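Local coordinates for protein putative aminopeptidase (Leishmania major, PDB 5NTH) that probably acts as a manganese-dependent leucyl aminopeptidase of the M17 family, removing amino acids from the N-termini of peptides, at residues Val230-Ile235 with Leu356-Asn361; Leu279-Pro284 with Ser338-Arg343; Cys330-Val335 with Ala350-Thr355. One frame throughout, in Å; residues are numbered along the deposited sequence.

Contact 1 of 3, residues Val230-Ile235 with Leu356-Asn361; sequences VVYAEI and LCLAEN
Tyr232 reaches from the helix toward Leu358 and Leu356, two leucines set two residues apart on the same face of the strand. Its first torsion (chi1 -156°) puts CG anti to the backbone N and beside the carbonyl carbon, sending the ring from the helix to the strand. The ring meets Leu358 along its CD2-CE2 side: Leu358 CD2 lies 3.7 Å from Tyr232 CD2 and 3.9 Å from Tyr232 CE2. This methyl comes to the ring obliquely, and the two side chains cross at about a right angle. Leu356 touches more loosely and also obliquely, its CD1 4.4 Å from Tyr232 CE1. Both leucines have CG anti to the carbonyl carbon and an extended second torsion, but Leu358 offers both methyls to the helix, Leu356 only CD1. The second branch of Leu358, CD1, packs alongside Ala233, 4.5 Å from its CB. No hydrogen bond crosses between the segments, and the contact is apolar throughout. The polar end of Tyr232 is tied down by a hydrogen bond between its OH and Ser325 OG, so the ring is anchored at its far end as well as at its root. The axes of 230-235 and 356-361 pass 9.3 Å apart at closest, at 161°, close to antiparallel. The contact packs a helix on the face of the catalytic domain's mixed sheet, in a strand ending at Asn361, whose ND2 bonds OD1 of the manganese ligand Asp303. Helix 323-341 lies beside it, with Ala326 against Tyr232 and Phe329 against Leu356, while strand 275-282 places His275 and Val277 against Leu358.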
loop_
_atom_site.group_PDB
_atom_site.type_symbol
_atom_site.label_atom_id
_atom_site.label_comp_id
_atom_site.label_asym_id
_atom_site.label_seq_id
_atom_site.Cartn_x
_atom_site.Cartn_y
_atom_site.Cartn_z
ATOM N N VAL A 230 25.585 9.955 -24.284
ATOM C CA VAL A 230 26.685 10.065 -25.251
ATOM C C VAL A 230 26.143 10.286 -26.655
ATOM O O VAL A 230 26.748 10.991 -27.461
ATOM C CB VAL A 230 27.623 8.844 -25.190
ATOM C CG1 VAL A 230 28.624 8.842 -26.331
ATOM C CG2 VAL A 230 28.389 8.869 -23.876
ATOM N N VAL A 231 24.999 9.689 -26.930
ATOM C CA VAL A 231 24.425 9.768 -28.249
ATOM C C VAL A 231 23.800 11.138 -28.390
ATOM O O VAL A 231 24.101 11.848 -29.341
ATOM C CB VAL A 231 23.382 8.660 -28.498
ATOM C CG1 VAL A 231 22.582 8.926 -29.779
ATOM C CG2 VAL A 231 24.078 7.313 -28.607
ATOM N N TYR A 232 22.938 11.491 -27.432
ATOM C CA TYR A 232 22.342 12.819 -27.347
ATOM C C TYR A 232 23.418 13.892 -27.509
ATOM O O TYR A 232 23.196 14.881 -28.190
ATOM C CB TYR A 232 21.661 13.001 -26.005
ATOM C CG TYR A 232 20.563 14.023 -25.943
ATOM C CD1 TYR A 232 20.411 15.022 -26.911
ATOM C CD2 TYR A 232 19.666 14.003 -24.881
ATOM C CE1 TYR A 232 19.392 15.946 -26.825
ATOM C CE2 TYR A 232 18.639 14.920 -24.780
ATOM C CZ TYR A 232 18.497 15.899 -25.745
ATOM O OH TYR A 232 17.454 16.829 -25.639
ATOM N N ALA A 233 24.591 13.692 -26.915
ATOM C CA ALA A 233 25.704 14.656 -27.084
ATOM C C ALA A 233 26.329 14.690 -28.488
ATOM O O ALA A 233 26.698 15.750 -29.004
ATOM C CB ALA A 233 26.795 14.372 -26.077
ATOM N N GLU A 234 26.482 13.528 -29.094
ATOM C CA GLU A 234 26.996 13.475 -30.449
ATOM C C GLU A 234 26.056 14.227 -31.437
ATOM O O GLU A 234 26.515 14.849 -32.413
ATOM C CB GLU A 234 27.171 12.020 -30.840
ATOM C CG GLU A 234 28.013 11.797 -32.072
ATOM C CD GLU A 234 27.999 10.341 -32.466
ATOM O OE1 GLU A 234 28.487 9.491 -31.672
ATOM O OE2 GLU A 234 27.452 10.054 -33.551
ATOM N N ILE A 235 24.754 14.165 -31.155
ATOM C CA ILE A 235 23.744 14.770 -31.976
ATOM C C ILE A 235 23.890 16.270 -31.849
ATOM O O ILE A 235 23.982 16.979 -32.856
ATOM C CB ILE A 235 22.314 14.311 -31.593
ATOM C CG1 ILE A 235 22.029 12.904 -32.133
ATOM C CG2 ILE A 235 21.253 15.221 -32.195
ATOM C CD1 ILE A 235 20.732 12.273 -31.649
ATOM N N LEU A 356 22.057 21.869 -22.091
ATOM C CA LEU A 356 21.453 20.577 -21.857
ATOM C C LEU A 356 22.043 19.925 -20.643
ATOM O O LEU A 356 23.250 19.650 -20.606
ATOM C CB LEU A 356 21.668 19.686 -23.060
ATOM C CG LEU A 356 21.193 20.382 -24.319
ATOM C CD1 LEU A 356 21.539 19.527 -25.527
ATOM C CD2 LEU A 356 19.695 20.636 -24.226
ATOM N N CYS A 357 21.191 19.661 -19.657
ATOM C CA CYS A 357 21.654 18.997 -18.445
ATOM C C CYS A 357 21.485 17.503 -18.564
ATOM O O CYS A 357 20.449 16.990 -18.182
ATOM C CB CYS A 357 20.886 19.507 -17.248
ATOM S SG CYS A 357 20.929 21.298 -17.107
ATOM N N LEU A 358 22.509 16.812 -19.063
ATOM C CA LEU A 358 22.392 15.400 -19.450
ATOM C C LEU A 358 22.863 14.446 -18.393
ATOM O O LEU A 358 23.936 14.661 -17.849
ATOM C CB LEU A 358 23.210 15.113 -20.701
ATOM C CG LEU A 358 22.865 16.001 -21.880
ATOM C CD1 LEU A 358 23.647 15.549 -23.090
ATOM C CD2 LEU A 358 21.374 15.958 -22.175
ATOM N N ALA A 359 22.079 13.377 -18.176
ATOM C CA ALA A 359 22.364 12.338 -17.182
ATOM C C ALA A 359 21.274 11.297 -17.176
ATOM O O ALA A 359 20.132 11.626 -17.472
ATOM C CB ALA A 359 22.435 12.944 -15.792
ATOM N N GLU A 360 21.623 10.051 -16.830
ATOM C CA GLU A 360 20.604 9.054 -16.429
ATOM C C GLU A 360 20.628 8.974 -14.926
ATOM O O GLU A 360 21.700 8.876 -14.345
ATOM C CB GLU A 360 20.828 7.640 -16.996
ATOM C CG GLU A 360 19.821 6.615 -16.418
ATOM C CD GLU A 360 19.764 5.242 -17.097
ATOM O OE1 GLU A 360 20.163 5.141 -18.274
ATOM O OE2 GLU A 360 19.292 4.253 -16.459
ATOM N N ASN A 361 19.452 9.026 -14.308
ATOM C CA ASN A 361 19.297 8.702 -12.885
ATOM C C ASN A 361 19.119 7.182 -12.690
ATOM O O ASN A 361 18.007 6.631 -12.796
ATOM C CB ASN A 361 18.118 9.460 -12.268
ATOM C CG ASN A 361 18.179 9.479 -10.748
ATOM O OD1 ASN A 361 19.224 9.215 -10.154
ATOM N ND2 ASN A 361 17.063 9.793 -10.113
#

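Contact 2 of 3, residues Leu279-Pro284 with Ser338-Arg343; sequences LRYRNP and SMKMQR
Tyr281 on the strand and Asn283 just beyond it meet Met339 and Lys340 on helix 323-341. One hydrogen bond joins the segments: Lys340 NZ donates to Tyr281 OH over 3.0 Å. The lysine chain is extended as far as its last torsion and then bends (chi4 -52°), which brings the ammonium group to the phenol; NZ also lies obliquely near the ring, 3.6 Å from Tyr281 CE1. Sulfur and methyl contacts form the second group. Met339 and Tyr281 make a Met-aromatic contact at the ring edge, with Met339 SD 5.3 Å from the ring centroid and close to the ring plane. A bend at chi3 (-62°) turns the methyl to the same edge, and Met339 CE packs closely, 3.3 Å from Tyr281 CD2. The two side chains run past each other in opposite directions. Amide against sulfur is the third kind: Met339 SD lies against the flat face of the Asn283 amide, 3.6 Å from ND2, a packing contact to which the in-plane N-H bonds do not point. The amide is bonded outside the two segments, ND2 to Ile349 O and OD1 to Asn285 N, which would hold its plane. Away from the annotated sites, the contact joins helix 323-341 to the catalytic domain's sheet, where strand 349-361 sets Ile352 against Tyr281. Helix 203-221 meets Met341, and its Glu205 bonds Ser338 OG.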
loop_
_atom_site.group_PDB
_atom_site.type_symbol
_atom_site.label_atom_id
_atom_site.label_comp_id
_atom_site.label_asym_id
_atom_site.label_seq_id
_atom_site.Cartn_x
_atom_site.Cartn_y
_atom_site.Cartn_z
ATOM N N LEU A 279 25.155 25.053 -26.292
ATOM C CA LEU A 279 25.315 25.622 -27.621
ATOM C C LEU A 279 24.940 27.072 -27.505
ATOM O O LEU A 279 23.985 27.404 -26.797
ATOM C CB LEU A 279 24.381 24.947 -28.630
ATOM C CG LEU A 279 24.883 23.618 -29.190
ATOM C CD1 LEU A 279 24.951 22.554 -28.113
ATOM C CD2 LEU A 279 24.021 23.142 -30.352
ATOM N N ARG A 280 25.677 27.932 -28.203
ATOM C CA ARG A 280 25.386 29.371 -28.188
ATOM C C ARG A 280 25.769 30.074 -29.497
ATOM O O ARG A 280 26.813 29.780 -30.090
ATOM C CB ARG A 280 26.094 30.032 -27.015
ATOM C CG ARG A 280 27.611 29.843 -27.050
ATOM C CD ARG A 280 28.351 30.828 -26.156
ATOM N NE ARG A 280 27.846 32.218 -26.306
ATOM C CZ ARG A 280 28.422 33.224 -26.968
ATOM N NH1 ARG A 280 29.583 33.072 -27.600
ATOM N NH2 ARG A 280 27.818 34.407 -26.988
ATOM N N TYR A 281 24.912 31.007 -29.911
ATOM C CA TYR A 281 25.100 31.827 -31.111
ATOM C C TYR A 281 25.063 33.287 -30.719
ATOM O O TYR A 281 24.144 33.694 -29.986
ATOM C CB TYR A 281 23.973 31.577 -32.105
ATOM C CG TYR A 281 24.172 32.107 -33.518
ATOM C CD1 TYR A 281 25.287 31.764 -34.276
ATOM C CD2 TYR A 281 23.190 32.884 -34.128
ATOM C CE1 TYR A 281 25.432 32.217 -35.604
ATOM C CE2 TYR A 281 23.312 33.353 -35.444
ATOM C CZ TYR A 281 24.440 33.026 -36.191
ATOM O OH TYR A 281 24.561 33.490 -37.501
ATOM N N ARG A 282 26.082 34.038 -31.170
ATOM C CA ARG A 282 26.001 35.493 -31.283
ATOM C C ARG A 282 25.402 35.826 -32.637
ATOM O O ARG A 282 25.908 35.398 -33.689
ATOM C CB ARG A 282 27.353 36.197 -31.152
ATOM C CG ARG A 282 27.265 37.760 -31.199
ATOM C CD ARG A 282 28.588 38.469 -30.865
ATOM N NE ARG A 282 29.283 37.641 -29.864
ATOM C CZ ARG A 282 29.456 37.899 -28.557
ATOM N NH1 ARG A 282 30.066 36.967 -27.810
ATOM N NH2 ARG A 282 29.071 39.055 -27.992
ATOM N N ASN A 283 24.330 36.612 -32.595
ATOM C CA ASN A 283 23.624 37.035 -33.788
ATOM C C ASN A 283 24.415 38.176 -34.441
ATOM O O ASN A 283 24.597 39.241 -33.820
ATOM C CB ASN A 283 22.205 37.470 -33.420
ATOM C CG ASN A 283 21.366 37.800 -34.627
ATOM O OD1 ASN A 283 21.833 37.722 -35.769
ATOM N ND2 ASN A 283 20.113 38.177 -34.385
ATOM N N PRO A 284 24.887 37.965 -35.687
ATOM C CA PRO A 284 25.623 39.055 -36.318
ATOM C C PRO A 284 24.752 40.244 -36.665
ATOM O O PRO A 284 25.282 41.343 -36.711
ATOM C CB PRO A 284 26.189 38.436 -37.604
ATOM C CG PRO A 284 25.876 36.972 -37.557
ATOM C CD PRO A 284 24.746 36.801 -36.583
ATOM N N SER A 338 16.036 30.486 -38.234
ATOM C CA SER A 338 15.285 31.647 -38.662
ATOM C C SER A 338 16.243 32.875 -38.810
ATOM O O SER A 338 16.212 33.617 -39.802
ATOM C CB SER A 338 14.129 31.892 -37.688
ATOM O OG SER A 338 13.361 33.045 -38.050
ATOM N N MET A 339 17.120 33.049 -37.827
ATOM C CA MET A 339 18.167 34.075 -37.859
ATOM C C MET A 339 19.011 34.028 -39.136
ATOM O O MET A 339 19.296 35.064 -39.725
ATOM C CB MET A 339 19.076 33.972 -36.617
ATOM C CG MET A 339 18.421 34.512 -35.373
ATOM S SD MET A 339 19.508 34.613 -33.950
ATOM C CE MET A 339 19.924 32.940 -33.721
ATOM N N LYS A 340 19.384 32.832 -39.557
ATOM C CA LYS A 340 20.154 32.640 -40.784
ATOM C C LYS A 340 19.356 32.870 -42.071
ATOM O O LYS A 340 19.947 33.056 -43.133
ATOM C CB LYS A 340 20.732 31.234 -40.804
ATOM C CG LYS A 340 21.764 31.010 -39.717
ATOM C CD LYS A 340 22.584 29.781 -40.035
ATOM C CE LYS A 340 23.710 29.574 -39.039
ATOM N NZ LYS A 340 24.561 30.772 -38.835
ATOM N N MET A 341 18.028 32.846 -41.967
ATOM C CA MET A 341 17.129 33.112 -43.103
ATOM C C MET A 341 16.980 34.591 -43.514
ATOM O O MET A 341 17.025 34.884 -44.704
ATOM C CB MET A 341 15.749 32.507 -42.838
ATOM C CG MET A 341 15.709 31.001 -43.048
ATOM S SD MET A 341 14.335 30.144 -42.253
ATOM C CE MET A 341 13.061 31.350 -42.594
ATOM N N GLN A 342 16.754 35.500 -42.567
ATOM C CA GLN A 342 16.670 36.938 -42.874
ATOM C C GLN A 342 17.280 37.821 -41.764
ATOM O O GLN A 342 17.241 37.481 -40.577
ATOM C CB GLN A 342 15.217 37.374 -43.186
ATOM C CG GLN A 342 14.859 37.488 -44.674
ATOM C CD GLN A 342 13.374 37.199 -44.958
ATOM O OE1 GLN A 342 13.007 36.151 -45.536
ATOM N NE2 GLN A 342 12.507 38.120 -44.535
ATOM N N ARG A 343 17.809 38.973 -42.197
ATOM C CA ARG A 343 18.595 39.919 -41.378
ATOM C C ARG A 343 17.857 40.343 -40.117
ATOM O O ARG A 343 18.465 40.518 -39.059
ATOM C CB ARG A 343 18.927 41.178 -42.222
#

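Contact 3 of 3, residues Cys330-Val335 with Ala350-Thr355; sequences CAFIAV and ANISVT
Val335, which meets Ile352 across the contact, has its backbone N bonded to Ala331 O at 2.9 Å, the helical bond that sets the turn carrying Phe332 and Val335 to the strand. No hydrogen bond passes between the segments; the joint is made by four buried apolar side chains. Phe332 is at its centre. Its ring stands with CG anti to the backbone N (chi1 177°) and takes Val354 CG1 over one face. This is a CH-pi contact: the methyl lies 3.8 Å from the ring centroid, 25° off the normal and shifted toward the rim, where it comes within 3.5 Å of Phe332 CG. Val354 places that methyl by turning CG1 between its own backbone N and carbonyl carbon (chi1 55°), which sets it over the ring. Ile352, two residues earlier on the same strand face, uses two branches. Its CG2 approaches the ring obliquely, 3.8 Å from Phe332 CE1, while CD1, at the end of its extended other branch, reaches Val335 CG1 at 4.2 Å. The isoleucine thus spans one helical turn, from Phe332 to Val335. Helix 323-341 here packs on the strand it precedes, in the beta-alpha-beta crossover from strand 291-300 to its parallel neighbour 349-361. Leu279 and Met295, from the strands on either side of strand 349-361, add to the packing on Phe332. With only van der Waals and CH-pi contacts between them, helix and strand are held by shape and by burial of hydrocarbon, and polar groups such as Ser353 OG and Thr355 OG1 bond to residues outside the two segments.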
loop_
_atom_site.group_PDB
_atom_site.type_symbol
_atom_site.label_atom_id
_atom_site.label_comp_id
_atom_site.label_asym_id
_atom_site.label_seq_id
_atom_site.Cartn_x
_atom_site.Cartn_y
_atom_site.Cartn_z
ATOM N N CYS A 330 15.636 21.933 -29.526
ATOM C CA CYS A 330 15.056 22.075 -30.848
ATOM C C CYS A 330 14.504 23.489 -31.091
ATOM O O CYS A 330 14.485 23.930 -32.222
ATOM C CB CYS A 330 13.943 21.052 -31.086
ATOM S SG CYS A 330 14.459 19.339 -31.048
ATOM N N ALA A 331 14.033 24.183 -30.061
ATOM C CA ALA A 331 13.750 25.619 -30.176
ATOM C C ALA A 331 14.998 26.407 -30.552
ATOM O O ALA A 331 14.960 27.221 -31.488
ATOM C CB ALA A 331 13.158 26.177 -28.914
ATOM N N PHE A 332 16.111 26.174 -29.872
ATOM C CA PHE A 332 17.400 26.785 -30.302
ATOM C C PHE A 332 17.669 26.640 -31.815
ATOM O O PHE A 332 18.040 27.600 -32.479
ATOM C CB PHE A 332 18.560 26.202 -29.519
ATOM C CG PHE A 332 19.913 26.702 -29.935
ATOM C CD1 PHE A 332 20.404 27.896 -29.444
ATOM C CD2 PHE A 332 20.727 25.932 -30.736
ATOM C CE1 PHE A 332 21.682 28.330 -29.783
ATOM C CE2 PHE A 332 21.993 26.346 -31.077
ATOM C CZ PHE A 332 22.473 27.562 -30.616
ATOM N N ILE A 333 17.431 25.450 -32.345
ATOM C CA ILE A 333 17.727 25.118 -33.736
ATOM C C ILE A 333 16.868 25.932 -34.673
ATOM O O ILE A 333 17.383 26.486 -35.640
ATOM C CB ILE A 333 17.503 23.621 -33.974
ATOM C CG1 ILE A 333 18.610 22.874 -33.229
ATOM C CG2 ILE A 333 17.472 23.273 -35.468
ATOM C CD1 ILE A 333 18.531 21.363 -33.337
ATOM N N ALA A 334 15.573 25.982 -34.377
ATOM C CA ALA A 334 14.607 26.691 -35.185
ATOM C C ALA A 334 14.860 28.204 -35.180
ATOM O O ALA A 334 14.860 28.854 -36.238
ATOM C CB ALA A 334 13.225 26.409 -34.673
ATOM N N VAL A 335 15.067 28.750 -33.984
ATOM C CA VAL A 335 15.423 30.151 -33.819
ATOM C C VAL A 335 16.674 30.490 -34.597
ATOM O O VAL A 335 16.638 31.359 -35.436
ATOM C CB VAL A 335 15.659 30.527 -32.364
ATOM C CG1 VAL A 335 16.269 31.909 -32.266
ATOM C CG2 VAL A 335 14.338 30.497 -31.616
ATOM N N ALA A 350 20.591 39.278 -29.143
ATOM C CA ALA A 350 22.038 39.394 -29.361
ATOM C C ALA A 350 22.750 38.069 -29.199
ATOM O O ALA A 350 23.469 37.648 -30.095
ATOM C CB ALA A 350 22.632 40.413 -28.396
ATOM N N ASN A 351 22.573 37.440 -28.034
ATOM C CA ASN A 351 23.104 36.104 -27.766
ATOM C C ASN A 351 22.069 35.119 -27.322
ATOM O O ASN A 351 21.294 35.421 -26.418
ATOM C CB ASN A 351 24.107 36.167 -26.647
ATOM C CG ASN A 351 25.325 36.924 -27.042
ATOM O OD1 ASN A 351 26.135 36.425 -27.830
ATOM N ND2 ASN A 351 25.462 38.142 -26.523
ATOM N N ILE A 352 22.075 33.932 -27.935
ATOM C CA ILE A 352 21.237 32.842 -27.447
ATOM C C ILE A 352 22.081 31.635 -27.100
ATOM O O ILE A 352 23.031 31.292 -27.797
ATOM C CB ILE A 352 20.095 32.486 -28.409
ATOM C CG1 ILE A 352 19.118 31.510 -27.732
ATOM C CG2 ILE A 352 20.624 31.932 -29.719
ATOM C CD1 ILE A 352 17.746 31.473 -28.378
ATOM N N SER A 353 21.698 30.994 -26.007
ATOM C CA SER A 353 22.476 29.932 -25.377
ATOM C C SER A 353 21.495 28.828 -25.059
ATOM O O SER A 353 20.364 29.095 -24.673
ATOM C CB SER A 353 23.064 30.532 -24.116
ATOM O OG SER A 353 23.492 29.583 -23.189
ATOM N N VAL A 354 21.873 27.587 -25.263
ATOM C CA VAL A 354 21.029 26.487 -24.754
ATOM C C VAL A 354 21.908 25.510 -24.023
ATOM O O VAL A 354 22.929 25.098 -24.559
ATOM C CB VAL A 354 20.169 25.775 -25.835
ATOM C CG1 VAL A 354 21.004 25.241 -27.003
ATOM C CG2 VAL A 354 19.338 24.661 -25.195
ATOM N N THR A 355 21.507 25.170 -22.796
ATOM C CA THR A 355 22.272 24.271 -21.945
ATOM C C THR A 355 21.481 22.979 -21.682
ATOM O O THR A 355 20.389 22.988 -21.126
ATOM C CB THR A 355 22.678 24.966 -20.636
ATOM O OG1 THR A 355 23.571 26.043 -20.937
ATOM C CG2 THR A 355 23.398 23.999 -19.701
#

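How the contacts relate
Strand 349-361 ties contacts 1 and 3 together, with centres about 17 Å apart, and helix 323-341 serves contacts 2 and 3, with centres about 9 Å apart. Contacts 2 and 3 also join directly through the sheet: Leu279 O lies 2.6 Å from Val354 N and Asn283 N 2.8 Å from Ala350 O, both probable hydrogen bonds. Contacts 1 and 2, with centres about 24 Å apart, do not touch. Contact 1 is nearest the active site: the Leu358 side chain is about 8 Å from that of the manganese ligand Lys298 and about 13 Å from a bound manganese. In contact 3 the Val354 side chain is about 11 Å from that of Lys298. Contact 2 lies away from the site.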